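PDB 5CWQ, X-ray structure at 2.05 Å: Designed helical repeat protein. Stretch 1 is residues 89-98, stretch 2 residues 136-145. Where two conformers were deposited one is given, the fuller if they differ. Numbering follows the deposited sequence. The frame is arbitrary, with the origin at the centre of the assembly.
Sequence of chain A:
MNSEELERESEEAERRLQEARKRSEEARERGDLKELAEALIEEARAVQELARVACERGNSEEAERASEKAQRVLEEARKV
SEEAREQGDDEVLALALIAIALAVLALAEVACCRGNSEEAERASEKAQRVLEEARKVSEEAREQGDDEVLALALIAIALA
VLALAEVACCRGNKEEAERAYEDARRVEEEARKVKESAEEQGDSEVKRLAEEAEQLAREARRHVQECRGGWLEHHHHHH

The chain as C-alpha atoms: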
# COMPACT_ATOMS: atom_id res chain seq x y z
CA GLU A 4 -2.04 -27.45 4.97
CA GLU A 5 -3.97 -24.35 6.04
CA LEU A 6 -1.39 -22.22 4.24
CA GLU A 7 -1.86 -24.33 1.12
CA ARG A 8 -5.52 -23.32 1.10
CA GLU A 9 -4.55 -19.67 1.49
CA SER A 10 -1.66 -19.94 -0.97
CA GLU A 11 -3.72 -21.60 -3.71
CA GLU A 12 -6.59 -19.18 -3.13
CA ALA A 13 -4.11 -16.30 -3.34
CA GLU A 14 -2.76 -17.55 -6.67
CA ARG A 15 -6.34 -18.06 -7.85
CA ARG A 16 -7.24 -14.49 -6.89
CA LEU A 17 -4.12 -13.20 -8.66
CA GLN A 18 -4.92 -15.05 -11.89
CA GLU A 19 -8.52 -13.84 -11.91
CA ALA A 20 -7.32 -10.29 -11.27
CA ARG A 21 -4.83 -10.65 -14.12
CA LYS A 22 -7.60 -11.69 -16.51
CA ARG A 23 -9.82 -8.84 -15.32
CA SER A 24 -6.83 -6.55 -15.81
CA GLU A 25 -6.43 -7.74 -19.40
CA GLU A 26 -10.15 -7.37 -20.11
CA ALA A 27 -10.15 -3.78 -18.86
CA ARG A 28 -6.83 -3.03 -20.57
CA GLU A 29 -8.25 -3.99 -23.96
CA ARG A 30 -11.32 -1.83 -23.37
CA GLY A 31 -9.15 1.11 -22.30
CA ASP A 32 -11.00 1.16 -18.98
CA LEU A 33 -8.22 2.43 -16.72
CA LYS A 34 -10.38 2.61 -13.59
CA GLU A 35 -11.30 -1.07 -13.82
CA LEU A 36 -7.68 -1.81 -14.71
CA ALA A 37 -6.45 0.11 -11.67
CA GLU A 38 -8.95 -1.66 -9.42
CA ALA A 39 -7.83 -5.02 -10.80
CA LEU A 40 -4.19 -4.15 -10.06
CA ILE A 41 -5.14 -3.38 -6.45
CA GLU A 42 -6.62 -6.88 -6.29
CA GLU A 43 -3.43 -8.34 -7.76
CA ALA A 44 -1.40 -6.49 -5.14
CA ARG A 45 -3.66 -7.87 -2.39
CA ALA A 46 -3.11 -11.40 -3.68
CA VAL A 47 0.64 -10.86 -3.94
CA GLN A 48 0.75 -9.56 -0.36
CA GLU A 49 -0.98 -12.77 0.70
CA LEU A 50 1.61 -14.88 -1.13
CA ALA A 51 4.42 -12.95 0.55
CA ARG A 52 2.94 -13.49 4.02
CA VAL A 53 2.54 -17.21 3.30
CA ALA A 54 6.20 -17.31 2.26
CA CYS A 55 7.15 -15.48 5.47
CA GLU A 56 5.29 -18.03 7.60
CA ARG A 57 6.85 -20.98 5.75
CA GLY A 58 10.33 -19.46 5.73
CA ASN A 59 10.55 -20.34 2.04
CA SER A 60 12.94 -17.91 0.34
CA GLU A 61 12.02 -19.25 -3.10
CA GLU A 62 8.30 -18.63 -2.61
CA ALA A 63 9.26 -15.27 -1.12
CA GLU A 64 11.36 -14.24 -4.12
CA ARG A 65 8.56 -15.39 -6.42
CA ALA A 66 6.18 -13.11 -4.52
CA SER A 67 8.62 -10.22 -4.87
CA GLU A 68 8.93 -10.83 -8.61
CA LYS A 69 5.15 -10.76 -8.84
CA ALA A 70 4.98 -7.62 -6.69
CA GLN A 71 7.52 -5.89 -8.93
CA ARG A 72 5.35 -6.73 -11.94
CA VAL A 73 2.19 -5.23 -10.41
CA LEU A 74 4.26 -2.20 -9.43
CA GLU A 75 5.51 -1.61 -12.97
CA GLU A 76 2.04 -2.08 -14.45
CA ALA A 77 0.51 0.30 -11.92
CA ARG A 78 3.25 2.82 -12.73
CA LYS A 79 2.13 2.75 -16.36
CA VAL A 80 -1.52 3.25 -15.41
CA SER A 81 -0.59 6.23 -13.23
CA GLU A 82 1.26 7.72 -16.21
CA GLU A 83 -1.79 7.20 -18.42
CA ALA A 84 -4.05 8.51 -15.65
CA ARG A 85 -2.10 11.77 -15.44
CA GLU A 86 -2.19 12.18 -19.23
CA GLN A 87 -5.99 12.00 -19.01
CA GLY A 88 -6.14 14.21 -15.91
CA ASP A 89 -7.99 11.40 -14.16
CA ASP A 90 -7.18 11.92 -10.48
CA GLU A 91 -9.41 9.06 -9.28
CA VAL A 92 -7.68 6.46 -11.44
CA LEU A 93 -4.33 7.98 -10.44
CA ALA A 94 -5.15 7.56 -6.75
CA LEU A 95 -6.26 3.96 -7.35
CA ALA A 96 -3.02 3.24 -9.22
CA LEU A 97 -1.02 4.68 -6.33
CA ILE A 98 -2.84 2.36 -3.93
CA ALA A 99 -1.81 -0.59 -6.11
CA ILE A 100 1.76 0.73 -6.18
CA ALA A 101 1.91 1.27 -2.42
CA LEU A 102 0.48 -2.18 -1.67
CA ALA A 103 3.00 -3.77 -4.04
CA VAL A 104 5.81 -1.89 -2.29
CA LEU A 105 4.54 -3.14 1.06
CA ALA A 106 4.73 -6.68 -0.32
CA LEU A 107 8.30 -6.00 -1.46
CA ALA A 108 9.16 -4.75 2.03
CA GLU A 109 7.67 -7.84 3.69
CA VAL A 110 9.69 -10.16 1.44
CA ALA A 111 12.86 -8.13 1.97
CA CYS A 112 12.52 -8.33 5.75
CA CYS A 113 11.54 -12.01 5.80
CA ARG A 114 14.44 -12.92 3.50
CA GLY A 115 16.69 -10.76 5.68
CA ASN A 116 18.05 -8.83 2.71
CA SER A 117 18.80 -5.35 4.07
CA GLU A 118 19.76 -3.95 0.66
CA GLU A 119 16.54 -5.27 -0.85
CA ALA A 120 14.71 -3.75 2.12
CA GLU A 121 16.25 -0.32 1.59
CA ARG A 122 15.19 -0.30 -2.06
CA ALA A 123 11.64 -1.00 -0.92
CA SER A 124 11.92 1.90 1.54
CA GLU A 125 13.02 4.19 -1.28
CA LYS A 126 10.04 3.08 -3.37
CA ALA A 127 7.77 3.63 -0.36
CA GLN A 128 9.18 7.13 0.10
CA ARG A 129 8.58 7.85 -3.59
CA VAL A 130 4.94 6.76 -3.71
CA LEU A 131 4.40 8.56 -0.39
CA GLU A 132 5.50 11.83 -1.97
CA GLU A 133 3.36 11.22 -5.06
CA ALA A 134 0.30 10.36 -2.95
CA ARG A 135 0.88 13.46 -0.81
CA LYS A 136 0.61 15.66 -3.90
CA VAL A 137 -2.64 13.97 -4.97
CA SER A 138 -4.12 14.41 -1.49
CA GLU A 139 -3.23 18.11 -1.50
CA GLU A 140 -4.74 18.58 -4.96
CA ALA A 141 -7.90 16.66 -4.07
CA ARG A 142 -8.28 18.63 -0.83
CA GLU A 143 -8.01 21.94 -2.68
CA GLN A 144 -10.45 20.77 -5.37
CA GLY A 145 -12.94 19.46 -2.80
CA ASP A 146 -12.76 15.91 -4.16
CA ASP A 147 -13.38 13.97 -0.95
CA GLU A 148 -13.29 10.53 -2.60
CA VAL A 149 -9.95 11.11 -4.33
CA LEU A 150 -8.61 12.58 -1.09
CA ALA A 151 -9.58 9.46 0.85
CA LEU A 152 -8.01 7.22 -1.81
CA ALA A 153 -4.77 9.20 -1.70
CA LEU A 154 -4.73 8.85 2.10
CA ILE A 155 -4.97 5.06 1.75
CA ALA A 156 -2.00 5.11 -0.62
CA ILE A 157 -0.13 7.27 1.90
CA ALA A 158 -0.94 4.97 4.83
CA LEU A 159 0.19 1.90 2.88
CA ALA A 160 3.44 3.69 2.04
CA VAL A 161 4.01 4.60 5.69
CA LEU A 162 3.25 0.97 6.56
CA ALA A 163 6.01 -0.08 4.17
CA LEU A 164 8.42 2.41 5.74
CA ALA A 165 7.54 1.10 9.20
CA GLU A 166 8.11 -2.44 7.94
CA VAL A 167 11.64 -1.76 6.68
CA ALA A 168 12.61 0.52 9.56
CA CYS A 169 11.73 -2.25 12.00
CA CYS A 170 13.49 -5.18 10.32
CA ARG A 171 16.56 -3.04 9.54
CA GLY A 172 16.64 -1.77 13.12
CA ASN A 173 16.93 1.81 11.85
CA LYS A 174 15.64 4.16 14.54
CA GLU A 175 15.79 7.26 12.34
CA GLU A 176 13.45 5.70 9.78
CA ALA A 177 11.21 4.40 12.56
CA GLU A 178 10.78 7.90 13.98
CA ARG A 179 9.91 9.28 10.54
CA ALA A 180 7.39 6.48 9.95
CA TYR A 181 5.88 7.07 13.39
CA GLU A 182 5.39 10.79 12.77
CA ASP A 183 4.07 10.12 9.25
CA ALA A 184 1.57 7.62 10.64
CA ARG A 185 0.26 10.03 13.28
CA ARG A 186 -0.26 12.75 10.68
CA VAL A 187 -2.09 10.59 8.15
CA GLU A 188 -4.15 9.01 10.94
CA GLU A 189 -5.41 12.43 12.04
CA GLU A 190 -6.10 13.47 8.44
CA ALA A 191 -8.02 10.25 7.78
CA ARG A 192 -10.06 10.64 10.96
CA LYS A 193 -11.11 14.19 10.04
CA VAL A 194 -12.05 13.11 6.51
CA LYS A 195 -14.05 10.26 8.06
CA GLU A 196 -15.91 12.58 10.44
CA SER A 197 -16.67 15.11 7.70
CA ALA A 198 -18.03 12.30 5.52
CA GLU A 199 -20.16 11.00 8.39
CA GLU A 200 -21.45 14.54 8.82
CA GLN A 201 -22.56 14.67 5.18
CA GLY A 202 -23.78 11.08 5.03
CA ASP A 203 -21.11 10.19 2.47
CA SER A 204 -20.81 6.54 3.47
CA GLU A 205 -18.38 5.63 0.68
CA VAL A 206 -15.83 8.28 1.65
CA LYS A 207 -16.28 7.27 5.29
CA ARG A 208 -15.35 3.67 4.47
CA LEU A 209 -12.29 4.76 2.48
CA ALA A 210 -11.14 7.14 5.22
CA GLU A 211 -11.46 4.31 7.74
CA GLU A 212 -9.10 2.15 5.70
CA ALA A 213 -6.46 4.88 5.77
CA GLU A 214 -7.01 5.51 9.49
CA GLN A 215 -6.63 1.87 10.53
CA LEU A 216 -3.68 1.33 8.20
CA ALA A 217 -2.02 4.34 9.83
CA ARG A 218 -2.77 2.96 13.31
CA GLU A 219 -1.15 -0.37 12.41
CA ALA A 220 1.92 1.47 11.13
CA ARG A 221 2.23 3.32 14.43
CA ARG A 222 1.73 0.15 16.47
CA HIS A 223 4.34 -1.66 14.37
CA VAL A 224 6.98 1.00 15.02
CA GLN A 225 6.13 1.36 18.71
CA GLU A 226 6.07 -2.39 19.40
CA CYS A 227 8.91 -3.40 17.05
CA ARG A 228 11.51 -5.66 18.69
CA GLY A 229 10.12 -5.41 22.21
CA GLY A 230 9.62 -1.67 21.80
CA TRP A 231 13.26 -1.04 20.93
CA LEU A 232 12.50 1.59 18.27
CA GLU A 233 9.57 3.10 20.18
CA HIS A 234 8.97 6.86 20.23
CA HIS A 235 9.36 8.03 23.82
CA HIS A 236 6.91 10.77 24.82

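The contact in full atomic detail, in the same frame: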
# COMPACT_ATOMS: atom_id res chain seq x y z
N ASP A 89 -7.04 12.20 -14.92
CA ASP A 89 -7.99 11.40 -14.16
C ASP A 89 -7.43 11.10 -12.76
O ASP A 89 -6.76 10.09 -12.55
CB ASP A 89 -8.30 10.10 -14.91
CG ASP A 89 -9.57 9.42 -14.42
OD1 ASP A 89 -9.90 9.55 -13.22
OD2 ASP A 89 -10.24 8.76 -15.24
N ASP A 90 -7.74 11.99 -11.82
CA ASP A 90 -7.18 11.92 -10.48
C ASP A 90 -7.65 10.69 -9.70
O ASP A 90 -6.91 10.16 -8.86
CB ASP A 90 -7.53 13.19 -9.70
CG ASP A 90 -6.91 14.43 -10.31
OD1 ASP A 90 -5.71 14.38 -10.66
OD2 ASP A 90 -7.62 15.45 -10.44
N GLU A 91 -8.87 10.23 -9.97
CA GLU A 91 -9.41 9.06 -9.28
C GLU A 91 -8.64 7.80 -9.65
O GLU A 91 -8.24 7.03 -8.79
CB GLU A 91 -10.89 8.88 -9.60
CG GLU A 91 -11.54 7.73 -8.82
CD GLU A 91 -12.98 7.49 -9.21
OE1 GLU A 91 -13.39 7.91 -10.31
OE2 GLU A 91 -13.71 6.87 -8.40
N VAL A 92 -8.44 7.60 -10.95
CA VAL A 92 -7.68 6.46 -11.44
C VAL A 92 -6.23 6.56 -10.95
O VAL A 92 -5.63 5.55 -10.59
CB VAL A 92 -7.71 6.38 -12.98
CG1 VAL A 92 -6.83 5.25 -13.49
CG2 VAL A 92 -9.14 6.20 -13.47
N LEU A 93 -5.69 7.77 -10.94
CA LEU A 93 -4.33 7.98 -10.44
C LEU A 93 -4.22 7.50 -9.00
O LEU A 93 -3.30 6.76 -8.66
CB LEU A 93 -3.94 9.46 -10.54
CG LEU A 93 -2.59 9.85 -9.92
CD1 LEU A 93 -1.44 9.07 -10.55
CD2 LEU A 93 -2.36 11.35 -10.07
N ALA A 94 -5.16 7.92 -8.17
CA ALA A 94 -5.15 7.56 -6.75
C ALA A 94 -5.24 6.04 -6.59
O ALA A 94 -4.55 5.46 -5.76
CB ALA A 94 -6.29 8.25 -6.02
N LEU A 95 -6.10 5.42 -7.38
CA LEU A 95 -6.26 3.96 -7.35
C LEU A 95 -4.96 3.27 -7.75
O LEU A 95 -4.58 2.26 -7.15
CB LEU A 95 -7.40 3.53 -8.27
CG LEU A 95 -8.80 3.95 -7.81
CD1 LEU A 95 -9.80 3.85 -8.96
CD2 LEU A 95 -9.26 3.11 -6.63
N ALA A 96 -4.29 3.80 -8.77
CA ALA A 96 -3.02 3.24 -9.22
C ALA A 96 -1.97 3.35 -8.12
O ALA A 96 -1.17 2.43 -7.93
CB ALA A 96 -2.55 3.95 -10.48
N LEU A 97 -1.98 4.46 -7.40
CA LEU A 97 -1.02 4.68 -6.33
C LEU A 97 -1.25 3.71 -5.17
O LEU A 97 -0.31 3.29 -4.50
CB LEU A 97 -1.09 6.12 -5.83
CG LEU A 97 -0.59 7.19 -6.82
CD1 LEU A 97 -0.85 8.58 -6.27
CD2 LEU A 97 0.89 7.02 -7.12
N ILE A 98 -2.51 3.36 -4.94
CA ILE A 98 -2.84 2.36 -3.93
C ILE A 98 -2.24 1.02 -4.33
O ILE A 98 -1.65 0.32 -3.51
CB ILE A 98 -4.37 2.22 -3.72
CG1 ILE A 98 -4.94 3.50 -3.09
CG2 ILE A 98 -4.71 1.01 -2.84
CD1 ILE A 98 -6.46 3.58 -3.11
N LYS A 136 0.99 14.64 -2.92
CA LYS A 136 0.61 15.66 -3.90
C LYS A 136 -0.85 15.50 -4.32
O LYS A 136 -1.59 16.48 -4.43
CB LYS A 136 1.52 15.59 -5.12
CG LYS A 136 2.98 15.91 -4.82
CD LYS A 136 3.89 15.53 -5.98
CE LYS A 136 5.36 15.64 -5.59
NZ LYS A 136 6.27 15.16 -6.66
N VAL A 137 -1.27 14.25 -4.55
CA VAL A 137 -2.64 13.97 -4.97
C VAL A 137 -3.62 14.36 -3.87
O VAL A 137 -4.69 14.89 -4.15
CB VAL A 137 -2.82 12.48 -5.33
CG1 VAL A 137 -4.28 12.17 -5.68
CG2 VAL A 137 -1.92 12.11 -6.50
N SER A 138 -3.25 14.09 -2.62
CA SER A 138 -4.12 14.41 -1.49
C SER A 138 -4.27 15.92 -1.33
O SER A 138 -5.35 16.41 -1.00
CB SER A 138 -3.58 13.80 -0.20
OG SER A 138 -2.34 14.38 0.17
N GLU A 139 -3.19 16.65 -1.57
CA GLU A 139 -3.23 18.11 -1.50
C GLU A 139 -4.12 18.67 -2.61
O GLU A 139 -4.94 19.56 -2.37
CB GLU A 139 -1.81 18.69 -1.61
CG GLU A 139 -0.94 18.41 -0.40
CD GLU A 139 0.52 18.74 -0.64
OE1 GLU A 139 0.82 19.45 -1.64
OE2 GLU A 139 1.37 18.30 0.15
N GLU A 140 -3.96 18.14 -3.82
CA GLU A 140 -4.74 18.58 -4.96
C GLU A 140 -6.23 18.27 -4.78
O GLU A 140 -7.08 19.09 -5.10
CB GLU A 140 -4.22 17.93 -6.25
CG GLU A 140 -4.98 18.33 -7.51
CD GLU A 140 -4.43 17.68 -8.76
OE1 GLU A 140 -3.42 16.95 -8.65
OE2 GLU A 140 -5.00 17.90 -9.85
N ALA A 141 -6.52 17.08 -4.28
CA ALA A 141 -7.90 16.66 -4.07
C ALA A 141 -8.56 17.52 -2.99
O ALA A 141 -9.72 17.91 -3.10
CB ALA A 141 -7.96 15.19 -3.68
N ARG A 142 -7.79 17.83 -1.95
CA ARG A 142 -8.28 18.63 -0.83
C ARG A 142 -8.61 20.06 -1.26
O ARG A 142 -9.56 20.66 -0.77
CB ARG A 142 -7.25 18.62 0.30
CG ARG A 142 -7.46 19.68 1.36
CD ARG A 142 -6.91 19.22 2.70
NE ARG A 142 -7.95 18.56 3.50
CZ ARG A 142 -7.74 17.54 4.32
NH1 ARG A 142 -6.53 17.02 4.47
NH2 ARG A 142 -8.76 17.03 5.00
N GLU A 143 -7.81 20.59 -2.18
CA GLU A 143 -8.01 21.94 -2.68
C GLU A 143 -9.14 21.99 -3.71
O GLU A 143 -9.77 23.03 -3.89
CB GLU A 143 -6.71 22.48 -3.29
CG GLU A 143 -5.60 22.68 -2.26
CD GLU A 143 -4.23 22.89 -2.90
OE1 GLU A 143 -4.15 22.95 -4.15
OE2 GLU A 143 -3.24 22.99 -2.15
N GLN A 144 -9.39 20.87 -4.37
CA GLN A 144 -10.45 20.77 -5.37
C GLN A 144 -11.77 20.30 -4.76
O GLN A 144 -12.80 20.27 -5.44
CB GLN A 144 -10.03 19.81 -6.49
CG GLN A 144 -8.96 20.37 -7.42
CD GLN A 144 -8.57 19.39 -8.50
OE1 GLN A 144 -8.90 18.20 -8.43
NE2 GLN A 144 -7.86 19.88 -9.52
N GLY A 145 -11.74 19.91 -3.49
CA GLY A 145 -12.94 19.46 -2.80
C GLY A 145 -13.39 18.07 -3.22
O GLY A 145 -14.56 17.72 -3.07

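The two stretches meet in a small, mainly apolar contact between roughly antiparallel helices, centred on Val-137 and flanked at one end by a cluster of acidic and amide side chains that contributes no hydrogen bond. The axes of helix 90-98 and helix 136-144 approach to 10.9 Å with 149° between their directions, and only 229 Å² is buried, both sides summed. The spacing leaves room for side chains but keeps the backbones apart, the nearest CA atoms being those of Ala-94 and Val-137, at 7.1 Å.

Val-137 points toward the opposing helix and has the largest area covered, 83 Å². Its CG2 lies 3.7 Å from Leu-93 CD2 and also 3.7 Å from Leu-97 CD1, so this one methyl packs against two leucines a single helical turn apart. Its other methyl, CG1, lies 4.4 Å from Ala-94 CB. The leucines reach it from different rotamers, Leu-93 with chi1 t and chi2 p, Leu-97 with chi1 m and chi2 t. Ala-94, whose CB points sideways, adds little bulk where the backbones come nearest. All four residues are buried, as suits their apolar side chains.

Toward the start of helix 90-98 the character changes. Asp-90 points toward stretch 2, and its OD2 lies 3.6 Å from Glu-140 OE2 and 3.6 Å from Gln-144 OE1. The first pair brings like charges together and cannot be counted as an attraction; the partial exposure of both acids leaves them access to solvent, which can moderate the repulsion.

The helix ends are finished locally. Asp-89 caps helix 90-98 through a weak hydrogen bond from Val-92 N to its OD1 (3.3 Å), while Gly-145 leaves helical geometry with a positive phi, a conformation glycine adopts readily. Cohesion between the stretches therefore rests on the packing around Val-137.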